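Local atomic coordinates of HepC.19480.a.B1 (Helicobacter pylori, PDB entry 6MTZ), a protein that is of unknown function but is probably a metal-dependent phosphoesterase of the DHH family, perhaps acting on nucleotide substrates. Residues M9-S15 and E64-S70; V27-F32 and L133-I139. All coordinates share one frame; numbering follows the deposited sequence.

Contact 1 (M9-S15 and E64-S70)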
ATOM      1  N   MET A   9     -19.228 -15.042   3.695  1.00 64.63           N
ATOM      2  CA  MET A   9     -17.961 -15.218   4.394  1.00 52.28           C
ATOM      3  C   MET A   9     -17.035 -14.034   4.139  1.00 47.90           C
ATOM      4  O   MET A   9     -16.854 -13.612   2.990  1.00 47.00           O
ATOM      5  CB  MET A   9     -17.268 -16.506   3.958  1.00 47.15           C
ATOM      6  CG  MET A   9     -15.853 -16.620   4.480  1.00 41.60           C
ATOM      7  SD  MET A   9     -14.975 -17.984   3.713  1.00 52.79           S
ATOM      8  CE  MET A   9     -14.659 -17.293   2.097  1.00 47.96           C
ATOM      9  N   GLN A  10     -16.431 -13.522   5.209  1.00 42.09           N
ATOM     10  CA  GLN A  10     -15.593 -12.338   5.132  1.00 43.09           C
ATOM     11  C   GLN A  10     -14.141 -12.743   4.940  1.00 39.45           C
ATOM     12  O   GLN A  10     -13.590 -13.510   5.735  1.00 45.82           O
ATOM     13  CB  GLN A  10     -15.745 -11.487   6.390  1.00 44.28           C
ATOM     14  CG  GLN A  10     -17.192 -11.127   6.695  1.00 59.17           C
ATOM     15  CD  GLN A  10     -17.787 -10.182   5.663  1.00 65.89           C
ATOM     16  OE1 GLN A  10     -17.102  -9.279   5.170  1.00 65.30           O
ATOM     17  NE2 GLN A  10     -19.062 -10.391   5.324  1.00 66.22           N
ATOM     18  N   VAL A  11     -13.521 -12.217   3.893  1.00 36.47           N
ATOM     19  CA  VAL A  11     -12.145 -12.550   3.557  1.00 36.65           C
ATOM     20  C   VAL A  11     -11.251 -11.382   3.932  1.00 38.26           C
ATOM     21  O   VAL A  11     -11.546 -10.228   3.596  1.00 33.76           O
ATOM     22  CB  VAL A  11     -12.001 -12.902   2.073  1.00 32.89           C
ATOM     23  CG1 VAL A  11     -10.547 -13.188   1.754  1.00 31.87           C
ATOM     24  CG2 VAL A  11     -12.897 -14.101   1.742  1.00 38.20           C
ATOM     25  N   TYR A  12     -10.166 -11.685   4.639  1.00 29.40           N
ATOM     26  CA  TYR A  12      -9.120 -10.723   4.961  1.00 27.16           C
ATOM     27  C   TYR A  12      -7.842 -11.181   4.277  1.00 32.60           C
ATOM     28  O   TYR A  12      -7.318 -12.253   4.599  1.00 35.56           O
ATOM     29  CB  TYR A  12      -8.939 -10.618   6.479  1.00 32.15           C
ATOM     30  CG  TYR A  12     -10.160 -10.038   7.147  1.00 41.22           C
ATOM     31  CD1 TYR A  12     -11.250 -10.838   7.474  1.00 49.27           C
ATOM     32  CD2 TYR A  12     -10.234  -8.683   7.427  1.00 38.27           C
ATOM     33  CE1 TYR A  12     -12.377 -10.302   8.072  1.00 54.63           C
ATOM     34  CE2 TYR A  12     -11.352  -8.137   8.026  1.00 41.82           C
ATOM     35  CZ  TYR A  12     -12.423  -8.948   8.345  1.00 48.71           C
ATOM     36  OH  TYR A  12     -13.542  -8.395   8.934  1.00 44.63           O
ATOM     37  N   HIS A  13      -7.340 -10.385   3.326  1.00 26.45           N
ATOM     38  CA  HIS A  13      -6.257 -10.836   2.456  1.00 26.74           C
ATOM     39  C   HIS A  13      -5.035  -9.941   2.613  1.00 30.53           C
ATOM     40  O   HIS A  13      -5.012  -8.812   2.107  1.00 27.22           O
ATOM     41  CB  HIS A  13      -6.704 -10.890   0.996  1.00 23.84           C
ATOM     42  CG  HIS A  13      -5.679 -11.466   0.069  1.00 26.85           C
ATOM     43  ND1 HIS A  13      -5.869 -11.547  -1.295  1.00 23.95           N
ATOM     44  CD2 HIS A  13      -4.447 -11.981   0.309  1.00 25.35           C
ATOM     45  CE1 HIS A  13      -4.801 -12.084  -1.854  1.00 27.05           C
ATOM     46  NE2 HIS A  13      -3.923 -12.359  -0.902  1.00 25.89           N
ATOM     47  N   LEU A  14      -4.001 -10.480   3.252  1.00 30.27           N
ATOM     48  CA  LEU A  14      -2.720  -9.801   3.431  1.00 32.79           C
ATOM     49  C   LEU A  14      -1.700 -10.319   2.418  1.00 37.67           C
ATOM     50  O   LEU A  14      -1.491 -11.540   2.310  1.00 29.05           O
ATOM     51  CB  LEU A  14      -2.208 -10.019   4.853  1.00 25.66           C
ATOM     52  CG  LEU A  14      -0.738  -9.682   5.096  1.00 27.92           C
ATOM     53  CD1 LEU A  14      -0.494  -8.174   4.897  1.00 24.29           C
ATOM     54  CD2 LEU A  14      -0.282 -10.182   6.485  1.00 26.40           C
ATOM     55  N   SER A  15      -1.048  -9.394   1.700  1.00 20.62           N
ATOM     56  CA  SER A  15      -0.079  -9.759   0.665  1.00 30.47           C
ATOM     57  C   SER A  15       1.089  -8.776   0.652  1.00 26.22           C
ATOM     58  O   SER A  15       1.057  -7.721   1.296  1.00 30.22           O
ATOM     59  CB  SER A  15      -0.726  -9.813  -0.733  1.00 27.62           C
ATOM     60  OG  SER A  15       0.110 -10.522  -1.633  1.00 26.88           O
ATOM     61  N   GLU A  64     -18.383 -16.249   9.570  1.00 56.68           N
ATOM     62  CA  GLU A  64     -17.472 -17.080   8.791  1.00 53.99           C
ATOM     63  C   GLU A  64     -16.361 -16.204   8.231  1.00 56.93           C
ATOM     64  O   GLU A  64     -16.635 -15.156   7.635  1.00 60.15           O
ATOM     65  CB  GLU A  64     -18.209 -17.795   7.653  1.00 46.30           C
ATOM     66  CG  GLU A  64     -19.495 -18.508   8.072  1.00 61.91           C
ATOM     67  CD  GLU A  64     -19.243 -19.863   8.708  1.00 70.57           C
ATOM     68  OE1 GLU A  64     -18.110 -20.371   8.593  1.00 69.83           O
ATOM     69  OE2 GLU A  64     -20.178 -20.420   9.326  1.00 79.09           O
ATOM     70  N   PHE A  65     -15.111 -16.637   8.401  1.00 50.45           N
ATOM     71  CA  PHE A  65     -13.967 -15.808   8.052  1.00 50.67           C
ATOM     72  C   PHE A  65     -12.868 -16.636   7.409  1.00 51.11           C
ATOM     73  O   PHE A  65     -12.635 -17.783   7.802  1.00 49.23           O
ATOM     74  CB  PHE A  65     -13.402 -15.102   9.287  1.00 48.67           C
ATOM     75  CG  PHE A  65     -14.384 -14.203   9.970  1.00 56.71           C
ATOM     76  CD1 PHE A  65     -15.192 -14.685  10.985  1.00 62.57           C
ATOM     77  CD2 PHE A  65     -14.498 -12.874   9.600  1.00 52.62           C
ATOM     78  CE1 PHE A  65     -16.096 -13.856  11.618  1.00 60.09           C
ATOM     79  CE2 PHE A  65     -15.401 -12.044  10.228  1.00 52.59           C
ATOM     80  CZ  PHE A  65     -16.201 -12.535  11.238  1.00 50.74           C
ATOM     81  N   LEU A  66     -12.174 -16.030   6.444  1.00 38.77           N
ATOM     82  CA  LEU A  66     -10.990 -16.617   5.832  1.00 40.53           C
ATOM     83  C   LEU A  66      -9.852 -15.610   5.882  1.00 39.18           C
ATOM     84  O   LEU A  66      -9.936 -14.543   5.265  1.00 42.75           O
ATOM     85  CB  LEU A  66     -11.252 -17.035   4.383  1.00 41.01           C
ATOM     86  CG  LEU A  66      -9.967 -17.396   3.629  1.00 40.34           C
ATOM     87  CD1 LEU A  66      -9.400 -18.730   4.129  1.00 45.65           C
ATOM     88  CD2 LEU A  66     -10.213 -17.435   2.129  1.00 37.07           C
ATOM     89  N   ILE A  67      -8.792 -15.945   6.608  1.00 32.42           N
ATOM     90  CA  ILE A  67      -7.571 -15.154   6.603  1.00 28.35           C
ATOM     91  C   ILE A  67      -6.650 -15.731   5.539  1.00 36.62           C
ATOM     92  O   ILE A  67      -6.251 -16.900   5.614  1.00 43.39           O
ATOM     93  CB  ILE A  67      -6.894 -15.157   7.978  1.00 35.52           C
ATOM     94  CG1 ILE A  67      -7.832 -14.588   9.033  1.00 31.05           C
ATOM     95  CG2 ILE A  67      -5.599 -14.353   7.926  1.00 35.01           C
ATOM     96  CD1 ILE A  67      -7.173 -14.447  10.410  1.00 33.64           C
ATOM     97  N   LEU A  68      -6.327 -14.921   4.540  1.00 30.87           N
ATOM     98  CA  LEU A  68      -5.527 -15.347   3.398  1.00 29.26           C
ATOM     99  C   LEU A  68      -4.253 -14.513   3.372  1.00 27.66           C
ATOM    100  O   LEU A  68      -4.320 -13.279   3.364  1.00 28.71           O
ATOM    101  CB  LEU A  68      -6.313 -15.182   2.093  1.00 28.78           C
ATOM    102  CG  LEU A  68      -5.601 -15.640   0.821  1.00 42.41           C
ATOM    103  CD1 LEU A  68      -5.414 -17.164   0.831  1.00 32.59           C
ATOM    104  CD2 LEU A  68      -6.335 -15.182  -0.447  1.00 34.90           C
ATOM    105  N   VAL A  69      -3.103 -15.184   3.375  1.00 32.68           N
ATOM    106  CA  VAL A  69      -1.797 -14.535   3.404  1.00 35.31           C
ATOM    107  C   VAL A  69      -0.979 -15.079   2.242  1.00 34.02           C
ATOM    108  O   VAL A  69      -0.793 -16.294   2.128  1.00 34.88           O
ATOM    109  CB  VAL A  69      -1.066 -14.770   4.744  1.00 32.62           C
ATOM    110  CG1 VAL A  69       0.243 -13.978   4.803  1.00 31.94           C
ATOM    111  CG2 VAL A  69      -1.970 -14.414   5.933  1.00 28.66           C
ATOM    112  N   SER A  70      -0.474 -14.185   1.397  1.00 27.85           N
ATOM    113  CA  SER A  70       0.198 -14.578   0.166  1.00 28.15           C
ATOM    114  C   SER A  70       1.482 -13.785  -0.002  1.00 32.12           C
ATOM    115  O   SER A  70       1.522 -12.588   0.301  1.00 30.51           O
ATOM    116  CB  SER A  70      -0.698 -14.352  -1.068  1.00 23.30           C
ATOM    117  OG  SER A  70      -1.199 -13.024  -1.074  1.00 24.91           O
TER
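His13 and Leu68 lie side by side on strands 10-15 and 64-70, adjacent in the five-stranded parallel sheet of the probable DHH-type alpha/beta domain, pointing the same way from the side on which helix 19-29 packs. The backbones are joined in regular alternation; the bond from Leu68 N to Tyr12 O, for example, is 2.8 Å long and almost straight. From CB, which is flanked by the carbonyl oxygen of Leu68, the His13 side chain runs with CG opposite its own backbone nitrogen (chi1 -175°). This carries the imidazole across to the second strand: His13 CD2 comes within 3.3 Å of Leu68 O, and methyl CD2 of Leu68 sits 3.6 Å from the His13 ring centroid, only 2° off the normal, in a CH-pi contact. His13 CE1 skirts the same methyl, while His13 NE2 at the tip meets Ser70 OG at 2.8 Å in a hydrogen bond. The other nitrogen, ND1, bonds Ser28 OG of helix 19-29. On the reverse side of the sheet, Tyr12 CE1 approaches Phe65 CD2 edge to edge at 3.7 Å. Both nitrogens of the buried imidazole are thus satisfied, which probably fixes its rotation and ties strand 10-15 to strand 64-70 and helix 19-29.

Contact 2 (V27-F32 and L133-I139)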
ATOM      1  N   VAL A  27      -6.237 -11.252  -8.128  1.00 25.94           N
ATOM      2  CA  VAL A  27      -6.827 -12.573  -8.290  1.00 24.28           C
ATOM      3  C   VAL A  27      -7.911 -12.788  -7.248  1.00 24.37           C
ATOM      4  O   VAL A  27      -9.040 -13.168  -7.578  1.00 21.11           O
ATOM      5  CB  VAL A  27      -5.738 -13.656  -8.214  1.00 23.41           C
ATOM      6  CG1 VAL A  27      -6.373 -15.035  -7.982  1.00 19.52           C
ATOM      7  CG2 VAL A  27      -4.885 -13.650  -9.495  1.00 17.34           C
ATOM      8  N   SER A  28      -7.601 -12.511  -5.975  1.00 26.79           N
ATOM      9  CA  SER A  28      -8.568 -12.805  -4.920  1.00 27.38           C
ATOM     10  C   SER A  28      -9.820 -11.961  -5.059  1.00 29.13           C
ATOM     11  O   SER A  28     -10.909 -12.427  -4.712  1.00 22.49           O
ATOM     12  CB  SER A  28      -7.962 -12.605  -3.533  1.00 26.44           C
ATOM     13  OG  SER A  28      -7.670 -11.248  -3.277  1.00 24.02           O
ATOM     14  N   LYS A  29      -9.692 -10.715  -5.546  1.00 23.50           N
ATOM     15  CA  LYS A  29     -10.898  -9.898  -5.749  1.00 26.72           C
ATOM     16  C   LYS A  29     -11.783 -10.448  -6.863  1.00 28.79           C
ATOM     17  O   LYS A  29     -12.961 -10.080  -6.947  1.00 32.24           O
ATOM     18  CB  LYS A  29     -10.530  -8.443  -6.059  1.00 27.53           C
ATOM     19  CG  LYS A  29     -10.147  -7.634  -4.826  1.00 33.75           C
ATOM     20  CD  LYS A  29      -9.189  -6.513  -5.162  1.00 34.56           C
ATOM     21  CE  LYS A  29      -9.922  -5.211  -5.280  1.00 42.87           C
ATOM     22  NZ  LYS A  29     -10.381  -4.788  -3.951  1.00 64.61           N
ATOM     23  N   GLN A  30     -11.255 -11.323  -7.718  1.00 28.36           N
ATOM     24  CA  GLN A  30     -12.110 -11.951  -8.714  1.00 27.91           C
ATOM     25  C   GLN A  30     -12.997 -13.032  -8.111  1.00 34.77           C
ATOM     26  O   GLN A  30     -13.952 -13.460  -8.767  1.00 32.85           O
ATOM     27  CB  GLN A  30     -11.254 -12.512  -9.851  1.00 25.40           C
ATOM     28  CG  GLN A  30     -10.520 -11.398 -10.640  1.00 21.91           C
ATOM     29  CD  GLN A  30     -11.446 -10.633 -11.583  1.00 33.61           C
ATOM     30  OE1 GLN A  30     -12.267 -11.232 -12.283  1.00 27.23           O
ATOM     31  NE2 GLN A  30     -11.326  -9.302 -11.595  1.00 29.47           N
ATOM     32  N   PHE A  31     -12.742 -13.450  -6.868  1.00 35.67           N
ATOM     33  CA  PHE A  31     -13.498 -14.543  -6.271  1.00 43.72           C
ATOM     34  C   PHE A  31     -14.390 -14.129  -5.117  1.00 46.82           C
ATOM     35  O   PHE A  31     -15.424 -14.762  -4.907  1.00 53.39           O
ATOM     36  CB  PHE A  31     -12.555 -15.658  -5.795  1.00 29.34           C
ATOM     37  CG  PHE A  31     -11.923 -16.424  -6.925  1.00 25.83           C
ATOM     38  CD1 PHE A  31     -10.766 -15.955  -7.532  1.00 25.79           C
ATOM     39  CD2 PHE A  31     -12.505 -17.584  -7.408  1.00 22.11           C
ATOM     40  CE1 PHE A  31     -10.186 -16.645  -8.603  1.00 24.73           C
ATOM     41  CE2 PHE A  31     -11.946 -18.270  -8.471  1.00 23.74           C
ATOM     42  CZ  PHE A  31     -10.779 -17.808  -9.075  1.00 20.62           C
ATOM     43  N   PHE A  32     -14.045 -13.082  -4.373  1.00 37.18           N
ATOM     44  CA  PHE A  32     -14.699 -12.814  -3.097  1.00 36.98           C
ATOM     45  C   PHE A  32     -15.431 -11.487  -3.147  1.00 33.82           C
ATOM     46  O   PHE A  32     -14.808 -10.439  -3.350  1.00 36.38           O
ATOM     47  CB  PHE A  32     -13.681 -12.838  -1.962  1.00 34.18           C
ATOM     48  CG  PHE A  32     -13.095 -14.192  -1.737  1.00 31.01           C
ATOM     49  CD1 PHE A  32     -13.919 -15.291  -1.574  1.00 35.90           C
ATOM     50  CD2 PHE A  32     -11.729 -14.370  -1.694  1.00 35.94           C
ATOM     51  CE1 PHE A  32     -13.390 -16.543  -1.376  1.00 41.53           C
ATOM     52  CE2 PHE A  32     -11.191 -15.618  -1.487  1.00 41.19           C
ATOM     53  CZ  PHE A  32     -12.023 -16.704  -1.333  1.00 38.48           C
ATOM     54  N   LEU A 133      -7.612 -20.741  -5.065  1.00 26.97           N
ATOM     55  CA  LEU A 133      -8.965 -20.189  -5.091  1.00 27.10           C
ATOM     56  C   LEU A 133      -9.824 -20.892  -6.138  1.00 25.15           C
ATOM     57  O   LEU A 133     -10.990 -21.215  -5.877  1.00 26.57           O
ATOM     58  CB  LEU A 133      -8.922 -18.671  -5.346  1.00 19.71           C
ATOM     59  CG  LEU A 133      -8.213 -17.863  -4.254  1.00 22.25           C
ATOM     60  CD1 LEU A 133      -8.373 -16.354  -4.480  1.00 30.38           C
ATOM     61  CD2 LEU A 133      -8.744 -18.264  -2.877  1.00 20.44           C
ATOM     62  N   LYS A 134      -9.267 -21.143  -7.327  1.00 24.29           N
ATOM     63  CA  LYS A 134     -10.052 -21.772  -8.388  1.00 26.17           C
ATOM     64  C   LYS A 134     -10.530 -23.159  -7.975  1.00 24.83           C
ATOM     65  O   LYS A 134     -11.653 -23.560  -8.307  1.00 30.19           O
ATOM     66  CB  LYS A 134      -9.234 -21.850  -9.678  1.00 24.70           C
ATOM     67  CG  LYS A 134     -10.026 -22.311 -10.899  1.00 30.50           C
ATOM     68  CD  LYS A 134     -11.078 -21.291 -11.357  1.00 21.20           C
ATOM     69  CE  LYS A 134     -11.866 -21.838 -12.565  1.00 26.79           C
ATOM     70  NZ  LYS A 134     -12.883 -20.872 -13.133  1.00 21.86           N
ATOM     71  N   LYS A 135      -9.695 -23.906  -7.242  1.00 25.85           N
ATOM     72  CA  LYS A 135     -10.095 -25.245  -6.820  1.00 25.40           C
ATOM     73  C   LYS A 135     -11.280 -25.212  -5.861  1.00 30.88           C
ATOM     74  O   LYS A 135     -12.072 -26.165  -5.832  1.00 25.77           O
ATOM     75  CB  LYS A 135      -8.918 -25.996  -6.179  1.00 29.91           C
ATOM     76  CG  LYS A 135      -7.854 -26.450  -7.181  1.00 36.31           C
ATOM     77  CD  LYS A 135      -7.329 -27.838  -6.886  1.00 55.07           C
ATOM     78  CE  LYS A 135      -5.936 -27.827  -6.313  1.00 60.26           C
ATOM     79  NZ  LYS A 135      -5.339 -29.203  -6.353  1.00 56.98           N
ATOM     80  N   HIS A 136     -11.444 -24.124  -5.101  1.00 29.40           N
ATOM     81  CA  HIS A 136     -12.401 -24.102  -3.999  1.00 31.62           C
ATOM     82  C   HIS A 136     -13.567 -23.140  -4.176  1.00 35.60           C
ATOM     83  O   HIS A 136     -14.611 -23.364  -3.561  1.00 33.81           O
ATOM     84  CB  HIS A 136     -11.679 -23.785  -2.674  1.00 25.01           C
ATOM     85  CG  HIS A 136     -10.704 -24.853  -2.288  1.00 36.77           C
ATOM     86  ND1 HIS A 136      -9.354 -24.761  -2.552  1.00 38.06           N
ATOM     87  CD2 HIS A 136     -10.899 -26.085  -1.757  1.00 43.40           C
ATOM     88  CE1 HIS A 136      -8.753 -25.873  -2.163  1.00 48.13           C
ATOM     89  NE2 HIS A 136      -9.670 -26.694  -1.681  1.00 45.44           N
ATOM     90  N   TYR A 137     -13.437 -22.099  -4.999  1.00 25.92           N
ATOM     91  CA  TYR A 137     -14.467 -21.079  -5.118  1.00 30.42           C
ATOM     92  C   TYR A 137     -14.758 -20.777  -6.584  1.00 26.75           C
ATOM     93  O   TYR A 137     -13.860 -20.797  -7.430  1.00 23.05           O
ATOM     94  CB  TYR A 137     -14.026 -19.793  -4.393  1.00 25.69           C
ATOM     95  CG  TYR A 137     -13.666 -20.048  -2.950  1.00 29.27           C
ATOM     96  CD1 TYR A 137     -14.656 -20.234  -1.983  1.00 24.93           C
ATOM     97  CD2 TYR A 137     -12.335 -20.122  -2.554  1.00 34.05           C
ATOM     98  CE1 TYR A 137     -14.317 -20.484  -0.645  1.00 34.57           C
ATOM     99  CE2 TYR A 137     -11.988 -20.367  -1.226  1.00 37.55           C
ATOM    100  CZ  TYR A 137     -12.977 -20.548  -0.283  1.00 37.38           C
ATOM    101  OH  TYR A 137     -12.617 -20.784   1.026  1.00 46.95           O
ATOM    102  N   ALA A 138     -16.023 -20.480  -6.872  1.00 23.55           N
ATOM    103  CA  ALA A 138     -16.394 -20.017  -8.201  1.00 23.25           C
ATOM    104  C   ALA A 138     -15.896 -18.592  -8.435  1.00 25.95           C
ATOM    105  O   ALA A 138     -16.047 -17.721  -7.579  1.00 34.61           O
ATOM    106  CB  ALA A 138     -17.917 -20.072  -8.373  1.00 24.30           C
ATOM    107  N   ILE A 139     -15.301 -18.346  -9.606  1.00 27.33           N
ATOM    108  CA  ILE A 139     -14.961 -16.977  -9.978  1.00 26.06           C
ATOM    109  C   ILE A 139     -16.248 -16.175 -10.170  1.00 23.63           C
ATOM    110  O   ILE A 139     -17.245 -16.683 -10.697  1.00 27.34           O
ATOM    111  CB  ILE A 139     -14.087 -16.953 -11.247  1.00 27.56           C
ATOM    112  CG1 ILE A 139     -13.609 -15.520 -11.522  1.00 22.73           C
ATOM    113  CG2 ILE A 139     -14.833 -17.546 -12.466  1.00 21.88           C
ATOM    114  CD1 ILE A 139     -12.470 -15.442 -12.498  1.00 25.66           C
TER
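Phe31 slots its ring between Leu133 and Ile139, one on each face. Leu133 CB stands over the ring centre, 3.9 Å from the centroid and 9° off the normal, a CH-pi contact, while Ile139 CG1 lies over the opposite face. The ring's edge faces the turn that follows helix 125-136, where Phe31 CE2 comes 3.3 Å from Tyr137 O, close to the ring plane. Phe32 is oriented differently. Its ring edge is directed at the face of Tyr137 in a T-shaped pair, with centroids 4.9 Å apart and planes at 71°, and the nearest atoms are Phe32 CZ and Tyr137 CD2 at 3.6 Å. Tyr137 reaches this position with CG opposite its carbonyl carbon (chi1 -55°), and His136 CB backs its other face. Between the two phenylalanines Leu133 divides its branches: CD1 touches Ser28 CA at 3.6 Å as well as the Phe31 ring, whereas CD2 goes to Phe32 CE2 at 3.9 Å. The side chains that meet are mainly apolar and aromatic, with backbone carbonyls at the Phe31 ring; just beyond the segments, the backbone of Gln30 bonds to Leu140, and its side chain to Asn144. The arrangement joins the C-terminal ends of two helices lying against one face of a parallel sheet, as in the Rossmann-like alpha/beta domain of DHH-family proteins.

From the N terminus, strand 10-15 leads into helix 19-29, strand 35-39 and helix 43-59 before contact 1 closes this excursion by setting strand 64-70 beside the first strand. Segment 27-32 lies inside that loop, whereas its partner 133-139, the end of helix 125-136 and the turn beyond, comes only after strands 95-102 and 117-119. The two contacts therefore cross rather than nest. Contact 2 closes the longer loop, bringing together helices that follow the strands first and last in chain order of the five-stranded parallel sheet. The two contacts meet at the His13–Ser28 bond and at Phe32, whose CG lies 3.5 Å from Val11 CG2, so the sheet and the helical layer share a continuous interior.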